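Local coordinates for tudor domain-containing protein 1 (Homo sapiens, PDB 5M9N), which probably acts in piRNA-guided repression of transposable elements during spermatogenesis, binding arginine-methylated partners such as Piwi proteins through its Tudor domains, at residues E124-L128 and M129-P133; P155-G158 and I159-E163; I165-M168 and K169-Q173; K196-T199 and P200-V204. One frame throughout, in Å; residues are numbered along the deposited sequence.

Interaction 1. Residues E124-L128 and M129-P133; sequences EILSL and MRLCP
Leu128 and Leu131 meet across a tight 3-10 turn that carries the chain from strand 123-127 into the short strand 131-132. Leu128 CD2 lies 3.8 Å from Leu131 CD1, the two branched ends crossing at a slant. In both residues CG stands anti to the carbonyl carbon (chi1 -65° in Leu128), which leaves the methyl ends able to meet across the turn. The backbone ties the same pair: Leu131 N donates to Leu128 O at 3.1 Å. One residue earlier, Arg130 N reaches Ser127 O at 2.8 Å, and both are the i to i+3 bonds of a 3-10 turn. Ser127 adds a side-chain bond, its OG accepting from Met129 N at 3.2 Å with an angle of 154° at the hydrogen, while the same OG lies 3.5 Å from Met129 CG. On the inner side Leu126 CD1 touches Leu131 CD2 at 4.3 Å, and both leucines rest on Ala91 of strand 88-92. The Arg130 guanidinium is engaged beyond the turn, in a salt bridge with Asp97 and a hydrogen bond to Gln92 O, and Cys132 forms the disulfide with Cys72. The 3-10 turn leading from the fourth to the fifth strand, here between the two outermost strands of the antiparallel sheet, is a hallmark of the SH3-like barrel of Tudor domains.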
ATOM      1  N   GLU A 124       9.958  -3.274  -4.305  1.00 24.38           N
ATOM      2  CA  GLU A 124      10.983  -3.932  -5.100  1.00 24.68           C
ATOM      3  C   GLU A 124      12.331  -3.230  -4.917  1.00 24.70           C
ATOM      4  O   GLU A 124      12.393  -2.201  -4.280  1.00 24.24           O
ATOM      5  CB  GLU A 124      10.668  -3.975  -6.587  1.00 25.19           C
ATOM      6  CG  GLU A 124      10.546  -2.645  -7.280  1.00 25.03           C
ATOM      7  CD  GLU A 124       9.994  -2.804  -8.719  1.00 25.47           C
ATOM      8  OE1 GLU A 124      10.162  -3.878  -9.320  1.00 26.36           O
ATOM      9  OE2 GLU A 124       9.445  -1.838  -9.230  1.00 24.72           O
ATOM     10  N   ILE A 125      13.353  -3.804  -5.523  1.00 25.25           N
ATOM     11  CA  ILE A 125      14.685  -3.203  -5.553  1.00 25.88           C
ATOM     12  C   ILE A 125      14.946  -2.673  -6.931  1.00 26.31           C
ATOM     13  O   ILE A 125      14.787  -3.382  -7.909  1.00 27.32           O
ATOM     14  CB  ILE A 125      15.756  -4.223  -5.117  1.00 26.06           C
ATOM     15  CG1 ILE A 125      15.543  -4.529  -3.649  1.00 25.86           C
ATOM     16  CG2 ILE A 125      17.171  -3.660  -5.329  1.00 26.46           C
ATOM     17  CD1 ILE A 125      16.286  -5.780  -3.214  1.00 26.54           C
ATOM     18  N   LEU A 126      15.311  -1.410  -6.996  1.00 26.48           N
ATOM     19  CA  LEU A 126      15.478  -0.697  -8.234  1.00 26.89           C
ATOM     20  C   LEU A 126      16.857  -0.042  -8.310  1.00 27.47           C
ATOM     21  O   LEU A 126      17.337   0.519  -7.332  1.00 26.60           O
ATOM     22  CB  LEU A 126      14.441   0.399  -8.358  1.00 27.00           C
ATOM     23  CG  LEU A 126      12.990  -0.072  -8.490  1.00 27.06           C
ATOM     24  CD1 LEU A 126      12.088   1.140  -8.657  1.00 27.27           C
ATOM     25  CD2 LEU A 126      12.839  -0.972  -9.695  1.00 27.62           C
ATOM     26  N   SER A 127      17.417  -0.102  -9.514  1.00 28.36           N
ATOM     27  CA  SER A 127      18.459   0.797  -9.928  1.00 29.52           C
ATOM     28  C   SER A 127      18.121   2.256  -9.595  1.00 29.41           C
ATOM     29  O   SER A 127      16.984   2.710  -9.819  1.00 28.65           O
ATOM     30  CB  SER A 127      18.623   0.639 -11.438  1.00 30.56           C
ATOM     31  OG  SER A 127      19.603   1.542 -11.906  1.00 32.10           O
ATOM     32  N   LEU A 128      19.105   3.019  -9.125  1.00 30.01           N
ATOM     33  CA  LEU A 128      18.967   4.487  -8.986  1.00 30.48           C
ATOM     34  C   LEU A 128      18.516   5.224 -10.258  1.00 31.23           C
ATOM     35  O   LEU A 128      17.889   6.294 -10.171  1.00 30.23           O
ATOM     36  CB  LEU A 128      20.267   5.119  -8.448  1.00 31.55           C
ATOM     37  CG  LEU A 128      20.724   4.754  -7.039  1.00 31.30           C
ATOM     38  CD1 LEU A 128      22.048   5.437  -6.732  1.00 32.51           C
ATOM     39  CD2 LEU A 128      19.758   5.204  -6.002  1.00 31.01           C
ATOM     40  N   MET A 129      18.780   4.632 -11.423  1.00 32.45           N
ATOM     41  CA  MET A 129      18.335   5.203 -12.670  1.00 34.37           C
ATOM     42  C   MET A 129      16.779   5.212 -12.733  1.00 33.76           C
ATOM     43  O   MET A 129      16.232   5.994 -13.477  1.00 33.54           O
ATOM     44  CB  MET A 129      18.898   4.432 -13.861  1.00 36.70           C
ATOM     45  CG  MET A 129      20.412   4.260 -13.899  1.00 39.55           C
ATOM     46  SD  MET A 129      21.135   5.794 -14.486  1.00 44.17           S
ATOM     47  CE  MET A 129      22.899   5.484 -14.184  1.00 45.53           C
ATOM     48  N   ARG A 130      16.093   4.394 -11.919  1.00 33.02           N
ATOM     49  CA  ARG A 130      14.608   4.305 -11.944  1.00 33.36           C
ATOM     50  C   ARG A 130      14.015   5.156 -10.824  1.00 32.99           C
ATOM     51  O   ARG A 130      12.802   5.124 -10.605  1.00 32.01           O
ATOM     52  CB  ARG A 130      14.135   2.811 -11.958  1.00 33.56           C
ATOM     53  CG  ARG A 130      14.481   2.173 -13.309  1.00 34.76           C
ATOM     54  CD  ARG A 130      14.323   0.665 -13.505  1.00 35.43           C
ATOM     55  NE  ARG A 130      12.954   0.416 -13.697  1.00 36.57           N
ATOM     56  CZ  ARG A 130      12.325  -0.073 -14.757  1.00 36.28           C
ATOM     57  NH1 ARG A 130      12.906  -0.573 -15.845  1.00 37.06           N
ATOM     58  NH2 ARG A 130      11.047  -0.073 -14.667  1.00 35.96           N
ATOM     59  N   LEU A 131      14.840   5.964 -10.135  1.00 32.56           N
ATOM     60  CA  LEU A 131      14.295   6.925  -9.158  1.00 32.89           C
ATOM     61  C   LEU A 131      14.489   8.348  -9.683  1.00 34.05           C
ATOM     62  O   LEU A 131      15.453   8.564 -10.364  1.00 34.11           O
ATOM     63  CB  LEU A 131      14.903   6.777  -7.789  1.00 33.10           C
ATOM     64  CG  LEU A 131      15.056   5.343  -7.256  1.00 33.63           C
ATOM     65  CD1 LEU A 131      15.951   5.329  -6.002  1.00 33.94           C
ATOM     66  CD2 LEU A 131      13.708   4.744  -6.982  1.00 32.78           C
ATOM     67  N   CYS A 132      13.584   9.266  -9.304  1.00 34.03           N
ATOM     68  CA  CYS A 132      13.389  10.668  -9.786  1.00 35.86           C
ATOM     69  C   CYS A 132      13.137  11.352  -8.401  1.00 33.34           C
ATOM     70  O   CYS A 132      12.418  10.780  -7.553  1.00 32.34           O
ATOM     71  CB  CYS A 132      12.126  10.660 -10.895  1.00 38.28           C
ATOM     72  SG  CYS A 132      10.686  11.837 -11.219  1.00 50.21           S
ATOM     73  N   PRO A 133      13.679  12.558  -8.120  1.00 32.79           N
ATOM     74  CA  PRO A 133      13.072  13.273  -6.959  1.00 32.41           C
ATOM     75  C   PRO A 133      11.614  13.725  -7.196  1.00 32.15           C
ATOM     76  O   PRO A 133      11.173  13.749  -8.339  1.00 31.06           O
ATOM     77  CB  PRO A 133      13.960  14.487  -6.769  1.00 33.20           C
ATOM     78  CG  PRO A 133      14.648  14.669  -8.081  1.00 33.42           C
ATOM     79  CD  PRO A 133      14.764  13.348  -8.753  1.00 33.26           C
TER

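Interaction 2. Residues P155-G158 and I159-E163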
ATOM      1  N   PRO A 155      -2.479 -16.397  14.365  1.00 44.65           N
ATOM      2  CA  PRO A 155      -2.166 -17.611  13.609  1.00 46.01           C
ATOM      3  C   PRO A 155      -2.189 -18.833  14.513  1.00 48.32           C
ATOM      4  O   PRO A 155      -1.487 -18.817  15.531  1.00 49.06           O
ATOM      5  CB  PRO A 155      -0.727 -17.379  13.134  1.00 45.33           C
ATOM      6  CG  PRO A 155      -0.182 -16.282  13.979  1.00 44.54           C
ATOM      7  CD  PRO A 155      -1.325 -15.475  14.466  1.00 44.51           C
ATOM      8  N   SER A 156      -2.926 -19.883  14.154  1.00 49.63           N
ATOM      9  CA  SER A 156      -3.154 -20.985  15.113  1.00 52.85           C
ATOM     10  C   SER A 156      -1.891 -21.784  15.445  1.00 54.02           C
ATOM     11  O   SER A 156      -1.915 -22.520  16.410  1.00 57.54           O
ATOM     12  CB  SER A 156      -4.302 -21.918  14.715  1.00 53.52           C
ATOM     13  OG  SER A 156      -3.930 -22.885  13.762  1.00 54.68           O
ATOM     14  N   LEU A 157      -0.818 -21.637  14.663  1.00 53.82           N
ATOM     15  CA  LEU A 157       0.521 -22.171  15.014  1.00 54.74           C
ATOM     16  C   LEU A 157       1.471 -21.161  15.648  1.00 52.99           C
ATOM     17  O   LEU A 157       2.491 -21.567  16.218  1.00 56.12           O
ATOM     18  CB  LEU A 157       1.219 -22.749  13.778  1.00 54.93           C
ATOM     19  CG  LEU A 157       0.451 -23.809  12.993  1.00 55.74           C
ATOM     20  CD1 LEU A 157       1.284 -24.312  11.823  1.00 55.62           C
ATOM     21  CD2 LEU A 157       0.054 -24.962  13.899  1.00 57.81           C
ATOM     22  N   GLY A 158       1.154 -19.868  15.561  1.00 50.75           N
ATOM     23  CA  GLY A 158       2.062 -18.775  15.954  1.00 49.55           C
ATOM     24  C   GLY A 158       2.744 -18.117  14.763  1.00 48.75           C
ATOM     25  O   GLY A 158       3.431 -17.080  14.903  1.00 48.46           O
ATOM     26  N   ILE A 159       2.607 -18.756  13.606  1.00 48.38           N
ATOM     27  CA  ILE A 159       3.109 -18.256  12.337  1.00 48.01           C
ATOM     28  C   ILE A 159       1.978 -18.451  11.319  1.00 45.95           C
ATOM     29  O   ILE A 159       1.377 -19.529  11.338  1.00 43.71           O
ATOM     30  CB  ILE A 159       4.284 -19.107  11.813  1.00 49.23           C
ATOM     31  CG1 ILE A 159       5.305 -19.449  12.909  1.00 51.54           C
ATOM     32  CG2 ILE A 159       4.958 -18.401  10.641  1.00 49.49           C
ATOM     33  CD1 ILE A 159       6.074 -18.283  13.477  1.00 51.22           C
ATOM     34  N   TRP A 160       1.729 -17.467  10.431  1.00 45.03           N
ATOM     35  CA  TRP A 160       0.791 -17.685   9.271  1.00 45.93           C
ATOM     36  C   TRP A 160       1.465 -18.486   8.169  1.00 48.20           C
ATOM     37  O   TRP A 160       2.548 -18.119   7.661  1.00 50.08           O
ATOM     38  CB  TRP A 160       0.233 -16.391   8.671  1.00 43.47           C
ATOM     39  CG  TRP A 160      -0.498 -15.564   9.646  1.00 42.11           C
ATOM     40  CD1 TRP A 160       0.005 -14.506  10.323  1.00 41.43           C
ATOM     41  CD2 TRP A 160      -1.867 -15.709  10.077  1.00 41.72           C
ATOM     42  NE1 TRP A 160      -0.945 -13.983  11.144  1.00 41.51           N
ATOM     43  CE2 TRP A 160      -2.107 -14.696  11.018  1.00 41.21           C
ATOM     44  CE3 TRP A 160      -2.913 -16.601   9.759  1.00 41.23           C
ATOM     45  CZ2 TRP A 160      -3.356 -14.523  11.647  1.00 41.47           C
ATOM     46  CZ3 TRP A 160      -4.161 -16.441  10.397  1.00 41.27           C
ATOM     47  CH2 TRP A 160      -4.369 -15.413  11.330  1.00 41.17           C
ATOM     48  N   THR A 161       0.837 -19.603   7.841  1.00 52.75           N
ATOM     49  CA  THR A 161       1.314 -20.496   6.811  1.00 57.18           C
ATOM     50  C   THR A 161       0.812 -20.020   5.441  1.00 60.72           C
ATOM     51  O   THR A 161      -0.327 -19.524   5.352  1.00 57.24           O
ATOM     52  CB  THR A 161       0.778 -21.909   7.033  1.00 59.01           C
ATOM     53  OG1 THR A 161      -0.650 -21.883   7.018  1.00 60.72           O
ATOM     54  CG2 THR A 161       1.226 -22.422   8.355  1.00 59.38           C
ATOM     55  N   PRO A 162       1.637 -20.202   4.372  1.00 63.60           N
ATOM     56  CA  PRO A 162       1.282 -19.776   3.004  1.00 62.67           C
ATOM     57  C   PRO A 162      -0.060 -20.291   2.529  1.00 61.29           C
ATOM     58  O   PRO A 162      -0.645 -19.696   1.624  1.00 57.19           O
ATOM     59  CB  PRO A 162       2.410 -20.350   2.127  1.00 65.68           C
ATOM     60  CG  PRO A 162       3.110 -21.357   2.981  1.00 67.16           C
ATOM     61  CD  PRO A 162       2.946 -20.892   4.394  1.00 65.72           C
ATOM     62  N   GLU A 163      -0.522 -21.384   3.133  1.00 59.03           N
ATOM     63  CA  GLU A 163      -1.861 -21.846   2.921  1.00 58.91           C
ATOM     64  C   GLU A 163      -2.953 -20.961   3.510  1.00 56.31           C
ATOM     65  O   GLU A 163      -4.032 -20.855   2.922  1.00 55.14           O
ATOM     66  CB  GLU A 163      -2.029 -23.242   3.486  1.00 61.46           C
ATOM     67  CG  GLU A 163      -3.377 -23.814   3.114  1.00 63.34           C
ATOM     68  CD  GLU A 163      -3.420 -25.318   3.066  1.00 66.87           C
ATOM     69  OE1 GLU A 163      -2.529 -25.940   3.685  1.00 66.63           O
ATOM     70  OE2 GLU A 163      -4.371 -25.859   2.419  1.00 67.64           O
TER
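Pro155 lies flat against one face of the Trp160 indole, five residues further along a reversing loop. Its CB sits over the five-membered ring, 3.7 Å from the centroid and 12° off the ring normal, a CH-pi contact made almost straight down onto the face. The rest of the proline ring spreads over the same face towards the six-membered ring: Pro155 CD lies 3.6 Å from Trp160 CZ2, and Pro155 N is 3.4 Å from the same carbon. The long directions of the two side chains cross at about a right angle, while the ring planes lie face to face. Trp160 CG is anti to its own carbonyl carbon (chi1 -58°), and a chi2 of 98° turns the indole broadside to the proline. The loop that brings them together is a type I turn from Pro155 to Gly158, closed by Gly158 N donating to Pro155 O at 2.8 Å. Gly158 has a positive phi, a conformation in which a CB would press on the preceding carbonyl oxygen. A smaller apolar contact lies on another flank of the loop, where Leu157 CD1 meets Thr161 CG2 at 3.9 Å, again with the side chains roughly perpendicular. Thr161 is the N-cap of helix 162-172, its OG1 taking a weak hydrogen bond from Ala164 N. The loop thus joins strand 153-155 to that helix, while Trp160 NE1 bonds Glu48 OE1 and the indole packs on Thr46, Pro47 and Ala214 of strand 214-216.

Interaction 3. Residues I165-M168 and K169-Q173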
ATOM      1  N   ILE A 165      -2.591 -17.765   4.028  1.00 46.62           N
ATOM      2  CA  ILE A 165      -2.435 -16.602   3.160  1.00 45.43           C
ATOM      3  C   ILE A 165      -3.099 -16.781   1.770  1.00 45.54           C
ATOM      4  O   ILE A 165      -3.740 -15.865   1.259  1.00 42.89           O
ATOM      5  CB  ILE A 165      -0.939 -16.283   3.057  1.00 44.74           C
ATOM      6  CG1 ILE A 165      -0.417 -15.805   4.432  1.00 44.08           C
ATOM      7  CG2 ILE A 165      -0.667 -15.242   1.989  1.00 45.08           C
ATOM      8  CD1 ILE A 165       1.072 -16.089   4.626  1.00 44.50           C
ATOM      9  N   CYS A 166      -2.912 -17.958   1.192  1.00 46.53           N
ATOM     10  CA  CYS A 166      -3.577 -18.373  -0.038  1.00 49.03           C
ATOM     11  C   CYS A 166      -5.090 -18.253   0.071  1.00 46.83           C
ATOM     12  O   CYS A 166      -5.737 -17.674  -0.770  1.00 46.74           O
ATOM     13  CB  CYS A 166      -3.213 -19.816  -0.341  1.00 51.72           C
ATOM     14  SG  CYS A 166      -3.793 -20.375  -1.938  1.00 58.48           S
ATOM     15  N   LEU A 167      -5.630 -18.818   1.140  1.00 45.93           N
ATOM     16  CA  LEU A 167      -7.030 -18.764   1.417  1.00 44.64           C
ATOM     17  C   LEU A 167      -7.536 -17.344   1.566  1.00 42.90           C
ATOM     18  O   LEU A 167      -8.571 -17.012   1.007  1.00 42.25           O
ATOM     19  CB  LEU A 167      -7.351 -19.541   2.686  1.00 45.37           C
ATOM     20  CG  LEU A 167      -8.826 -19.468   3.112  1.00 45.31           C
ATOM     21  CD1 LEU A 167      -9.761 -20.067   2.051  1.00 46.38           C
ATOM     22  CD2 LEU A 167      -9.032 -20.141   4.441  1.00 46.02           C
ATOM     23  N   MET A 168      -6.843 -16.517   2.345  1.00 40.16           N
ATOM     24  CA  MET A 168      -7.186 -15.102   2.444  1.00 39.00           C
ATOM     25  C   MET A 168      -7.224 -14.420   1.070  1.00 39.43           C
ATOM     26  O   MET A 168      -8.157 -13.651   0.793  1.00 39.92           O
ATOM     27  CB  MET A 168      -6.217 -14.339   3.368  1.00 37.35           C
ATOM     28  CG  MET A 168      -6.591 -12.877   3.525  1.00 36.13           C
ATOM     29  SD  MET A 168      -5.526 -11.959   4.678  1.00 34.06           S
ATOM     30  CE  MET A 168      -6.083 -10.282   4.377  1.00 33.20           C
ATOM     31  N   LYS A 169      -6.202 -14.669   0.250  1.00 40.07           N
ATOM     32  CA  LYS A 169      -6.101 -14.119  -1.094  1.00 41.86           C
ATOM     33  C   LYS A 169      -7.321 -14.508  -1.942  1.00 42.99           C
ATOM     34  O   LYS A 169      -7.832 -13.680  -2.703  1.00 41.96           O
ATOM     35  CB  LYS A 169      -4.826 -14.600  -1.808  1.00 43.91           C
ATOM     36  CG  LYS A 169      -3.544 -13.984  -1.302  1.00 44.77           C
ATOM     37  CD  LYS A 169      -2.387 -14.889  -1.693  1.00 48.13           C
ATOM     38  CE  LYS A 169      -1.033 -14.290  -1.369  1.00 49.79           C
ATOM     39  NZ  LYS A 169      -0.858 -13.006  -2.078  1.00 51.01           N
ATOM     40  N   LYS A 170      -7.754 -15.758  -1.780  1.00 44.44           N
ATOM     41  CA  LYS A 170      -8.902 -16.345  -2.495  1.00 46.09           C
ATOM     42  C   LYS A 170     -10.207 -15.687  -2.042  1.00 45.60           C
ATOM     43  O   LYS A 170     -11.070 -15.408  -2.853  1.00 46.01           O
ATOM     44  CB  LYS A 170      -8.918 -17.859  -2.208  1.00 49.27           C
ATOM     45  CG  LYS A 170      -9.962 -18.736  -2.908  1.00 53.60           C
ATOM     46  CD  LYS A 170      -9.684 -20.219  -2.586  1.00 56.15           C
ATOM     47  CE  LYS A 170     -10.316 -21.228  -3.569  1.00 58.76           C
ATOM     48  NZ  LYS A 170     -11.749 -21.548  -3.323  1.00 59.90           N
ATOM     49  N   LEU A 171     -10.360 -15.402  -0.752  1.00 43.85           N
ATOM     50  CA  LEU A 171     -11.580 -14.736  -0.287  1.00 42.92           C
ATOM     51  C   LEU A 171     -11.744 -13.285  -0.774  1.00 41.31           C
ATOM     52  O   LEU A 171     -12.841 -12.792  -0.809  1.00 39.98           O
ATOM     53  CB  LEU A 171     -11.688 -14.795   1.237  1.00 42.49           C
ATOM     54  CG  LEU A 171     -11.694 -16.180   1.870  1.00 43.25           C
ATOM     55  CD1 LEU A 171     -11.138 -16.145   3.288  1.00 43.05           C
ATOM     56  CD2 LEU A 171     -13.077 -16.829   1.833  1.00 44.68           C
ATOM     57  N   VAL A 172     -10.662 -12.590  -1.092  1.00 40.42           N
ATOM     58  CA  VAL A 172     -10.715 -11.155  -1.405  1.00 40.76           C
ATOM     59  C   VAL A 172     -10.298 -10.777  -2.812  1.00 42.28           C
ATOM     60  O   VAL A 172     -10.421  -9.608  -3.184  1.00 41.77           O
ATOM     61  CB  VAL A 172      -9.863 -10.294  -0.405  1.00 39.74           C
ATOM     62  CG1 VAL A 172     -10.333 -10.541   1.026  1.00 39.75           C
ATOM     63  CG2 VAL A 172      -8.372 -10.571  -0.547  1.00 38.54           C
ATOM     64  N   GLN A 173      -9.810 -11.736  -3.591  1.00 46.59           N
ATOM     65  CA  GLN A 173      -9.320 -11.461  -4.956  1.00 50.43           C
ATOM     66  C   GLN A 173     -10.407 -10.935  -5.879  1.00 51.59           C
ATOM     67  O   GLN A 173     -11.528 -11.412  -5.802  1.00 53.75           O
ATOM     68  CB  GLN A 173      -8.764 -12.716  -5.603  1.00 53.62           C
ATOM     69  CG  GLN A 173      -7.257 -12.699  -5.637  1.00 57.62           C
ATOM     70  CD  GLN A 173      -6.701 -13.966  -6.235  1.00 61.53           C
ATOM     71  OE1 GLN A 173      -7.310 -14.535  -7.151  1.00 62.25           O
ATOM     72  NE2 GLN A 173      -5.528 -14.410  -5.741  1.00 62.19           N
TER
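Ile165 and Lys169 are an i to i+4 pair in the middle of alpha helix 162-172, which packs against both strand 36-44 and helix 204-210 in the extended Tudor domain. Lys169 N donates to Ile165 O at 2.9 Å with an angle of 161° at the hydrogen. The next two bonds are similar: Lys170 N reaches Cys166 O and Leu171 N reaches Leu167 O, each at 3.0 Å. Towards the C-terminal end the pattern slackens. Val172 N to Met168 O is weak, 3.3 Å long and bent to 130°, and the same N shares itself with Lys169 O in a second weak bond. Lys169 O also takes a weak bond from the N of Gln173, the first residue to leave helical angles, and so accepts twice. Met168 and Val172 are buried against Val204 and Ile44, whereas Leu167 and Leu171 face helix 204-210 through Leu208 and Val207. Leu167 CG lies 4.1 Å from Leu171 CD1. Lys169 runs alongside Ile165, pointing the same way; its CG is anti to the carbonyl carbon (chi1 -73°), bringing the aliphatic chain over the Ile165 carbonyl until Lys169 CE rests 3.5 Å from Ile165 CG2.

Interaction 4. Residues K196-T199 and P200-V204; sequences KSET and PHVSV
The backbone reverses between Lys196 and His201, whose CA atoms come within 5.1 Å, in the loop of a beta hairpin that joins strand 189-195 to the antiparallel strand 202-203. Lys196 lays its methylene chain across one face of the His201 imidazole. CG stands over the ring centre, 3.6 Å from the centroid and 13° off the normal, a CH-pi contact. The lysine chain is extended beyond CG and crosses the ring obliquely, with Lys196 CB 3.6 Å from His201 NE2 and Lys196 CE 3.6 Å from His201 CE1. With His201 CG anti to its carbonyl carbon (chi1 -73°), the imidazole swings back over the loop to meet it. At the ring edge, in its plane, Glu198 O approaches His201 CD2 at 3.6 Å. Glu198 CB makes a looser contact with Val202 CG1 at 4.4 Å, while the Glu198 carboxylate has a long, weak ion pair with Lys175 and lies close to the like-charged Asp195. The imidazole is thus met by the apolar part of the lysine, its charged end carried on past the ring: Lys196 NZ is 5.1 Å from His201 ND1. At that distance the ammonium could still mildly disfavour protonation of the histidine, whose charge is not established.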
ATOM      1  N   LYS A 196     -19.831  -8.451   1.309  1.00 44.22           N
ATOM      2  CA  LYS A 196     -21.282  -8.294   1.324  1.00 47.09           C
ATOM      3  C   LYS A 196     -21.974  -8.775   0.030  1.00 50.39           C
ATOM      4  O   LYS A 196     -23.188  -8.536  -0.167  1.00 51.83           O
ATOM      5  CB  LYS A 196     -21.597  -6.840   1.623  1.00 46.83           C
ATOM      6  CG  LYS A 196     -21.189  -6.454   3.033  1.00 46.42           C
ATOM      7  CD  LYS A 196     -21.652  -5.052   3.370  1.00 47.45           C
ATOM      8  CE  LYS A 196     -21.575  -4.819   4.863  1.00 48.55           C
ATOM      9  NZ  LYS A 196     -21.694  -3.365   5.180  1.00 49.85           N
ATOM     10  N   SER A 197     -21.210  -9.424  -0.850  1.00 53.26           N
ATOM     11  CA  SER A 197     -21.705  -9.932  -2.127  1.00 56.76           C
ATOM     12  C   SER A 197     -22.305 -11.324  -1.984  1.00 60.13           C
ATOM     13  O   SER A 197     -22.868 -11.826  -2.938  1.00 61.16           O
ATOM     14  CB  SER A 197     -20.577  -9.972  -3.172  1.00 56.66           C
ATOM     15  OG  SER A 197     -20.044  -8.674  -3.421  1.00 55.26           O
ATOM     16  N   GLU A 198     -22.134 -11.957  -0.821  1.00 63.58           N
ATOM     17  CA  GLU A 198     -22.814 -13.218  -0.481  1.00 66.30           C
ATOM     18  C   GLU A 198     -23.902 -12.892   0.524  1.00 66.47           C
ATOM     19  O   GLU A 198     -23.679 -12.177   1.493  1.00 62.23           O
ATOM     20  CB  GLU A 198     -21.835 -14.254   0.119  1.00 67.94           C
ATOM     21  CG  GLU A 198     -20.460 -14.332  -0.549  1.00 67.99           C
ATOM     22  CD  GLU A 198     -20.503 -14.445  -2.073  1.00 69.29           C
ATOM     23  OE1 GLU A 198     -21.214 -15.340  -2.600  1.00 71.84           O
ATOM     24  OE2 GLU A 198     -19.797 -13.646  -2.737  1.00 69.37           O
ATOM     25  N   THR A 199     -25.096 -13.418   0.295  1.00 71.02           N
ATOM     26  CA  THR A 199     -26.271 -12.892   0.998  1.00 73.07           C
ATOM     27  C   THR A 199     -26.249 -13.173   2.517  1.00 71.78           C
ATOM     28  O   THR A 199     -26.751 -12.333   3.282  1.00 76.86           O
ATOM     29  CB  THR A 199     -27.589 -13.305   0.320  1.00 75.62           C
ATOM     30  OG1 THR A 199     -27.667 -14.734   0.235  1.00 78.68           O
ATOM     31  CG2 THR A 199     -27.671 -12.688  -1.099  1.00 76.21           C
ATOM     32  N   PRO A 200     -25.680 -14.330   2.955  1.00 65.46           N
ATOM     33  CA  PRO A 200     -25.167 -14.338   4.330  1.00 61.97           C
ATOM     34  C   PRO A 200     -23.750 -13.713   4.277  1.00 58.42           C
ATOM     35  O   PRO A 200     -22.901 -14.232   3.544  1.00 57.40           O
ATOM     36  CB  PRO A 200     -25.126 -15.817   4.687  1.00 62.94           C
ATOM     37  CG  PRO A 200     -25.041 -16.540   3.387  1.00 63.94           C
ATOM     38  CD  PRO A 200     -25.666 -15.675   2.342  1.00 64.96           C
ATOM     39  N   HIS A 201     -23.528 -12.585   4.966  1.00 55.15           N
ATOM     40  CA  HIS A 201     -22.240 -11.866   4.857  1.00 54.08           C
ATOM     41  C   HIS A 201     -21.132 -12.747   5.458  1.00 53.26           C
ATOM     42  O   HIS A 201     -21.358 -13.449   6.456  1.00 53.64           O
ATOM     43  CB  HIS A 201     -22.227 -10.518   5.607  1.00 53.18           C
ATOM     44  CG  HIS A 201     -23.024  -9.427   4.967  1.00 52.64           C
ATOM     45  ND1 HIS A 201     -23.272  -8.228   5.607  1.00 51.59           N
ATOM     46  CD2 HIS A 201     -23.668  -9.358   3.776  1.00 53.38           C
ATOM     47  CE1 HIS A 201     -24.026  -7.468   4.835  1.00 51.98           C
ATOM     48  NE2 HIS A 201     -24.268  -8.125   3.713  1.00 52.66           N
ATOM     49  N   VAL A 202     -19.940 -12.671   4.858  1.00 52.31           N
ATOM     50  CA  VAL A 202     -18.802 -13.494   5.247  1.00 51.19           C
ATOM     51  C   VAL A 202     -17.613 -12.600   5.687  1.00 49.38           C
ATOM     52  O   VAL A 202     -17.202 -11.687   4.961  1.00 46.23           O
ATOM     53  CB  VAL A 202     -18.413 -14.508   4.136  1.00 52.96           C
ATOM     54  CG1 VAL A 202     -19.633 -15.351   3.715  1.00 54.78           C
ATOM     55  CG2 VAL A 202     -17.831 -13.834   2.910  1.00 53.34           C
ATOM     56  N   SER A 203     -17.145 -12.850   6.917  1.00 47.42           N
ATOM     57  CA  SER A 203     -16.021 -12.152   7.536  1.00 45.88           C
ATOM     58  C   SER A 203     -14.814 -12.940   7.153  1.00 44.28           C
ATOM     59  O   SER A 203     -14.846 -14.170   7.219  1.00 42.23           O
ATOM     60  CB  SER A 203     -16.175 -12.170   9.059  1.00 47.39           C
ATOM     61  OG  SER A 203     -15.146 -11.484   9.751  1.00 46.64           O
ATOM     62  N   VAL A 204     -13.742 -12.246   6.742  1.00 42.08           N
ATOM     63  CA  VAL A 204     -12.538 -12.944   6.389  1.00 41.48           C
ATOM     64  C   VAL A 204     -11.996 -13.601   7.659  1.00 41.48           C
ATOM     65  O   VAL A 204     -11.554 -14.724   7.588  1.00 40.78           O
ATOM     66  CB  VAL A 204     -11.502 -12.029   5.679  1.00 40.93           C
ATOM     67  CG1 VAL A 204     -10.182 -12.757   5.429  1.00 40.91           C
ATOM     68  CG2 VAL A 204     -12.073 -11.534   4.351  1.00 40.75           C
TER

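How the interactions relate
From the N terminus, interaction 1 comes first, closing the turn between strands 123-127 and 131-132 in the Tudor barrel; the other three lie in the part built round the mixed sheet that also takes in strands 36-44 and 49-54. Interaction 2 turns the chain from strand 153-155 into helix 162-172, interaction 3 carries that helix onward, and interaction 4 closes the loop from strand 189-195 to 202-203. All run in series; none nest or cross. Interactions 2 and 3 meet where Trp160 O touches Ile165 CD1, and 3 and 4 where Met168, Leu171 and Val172 pack on Val204. Interaction 1 stands apart, its centre about 41 Å from that of interaction 4.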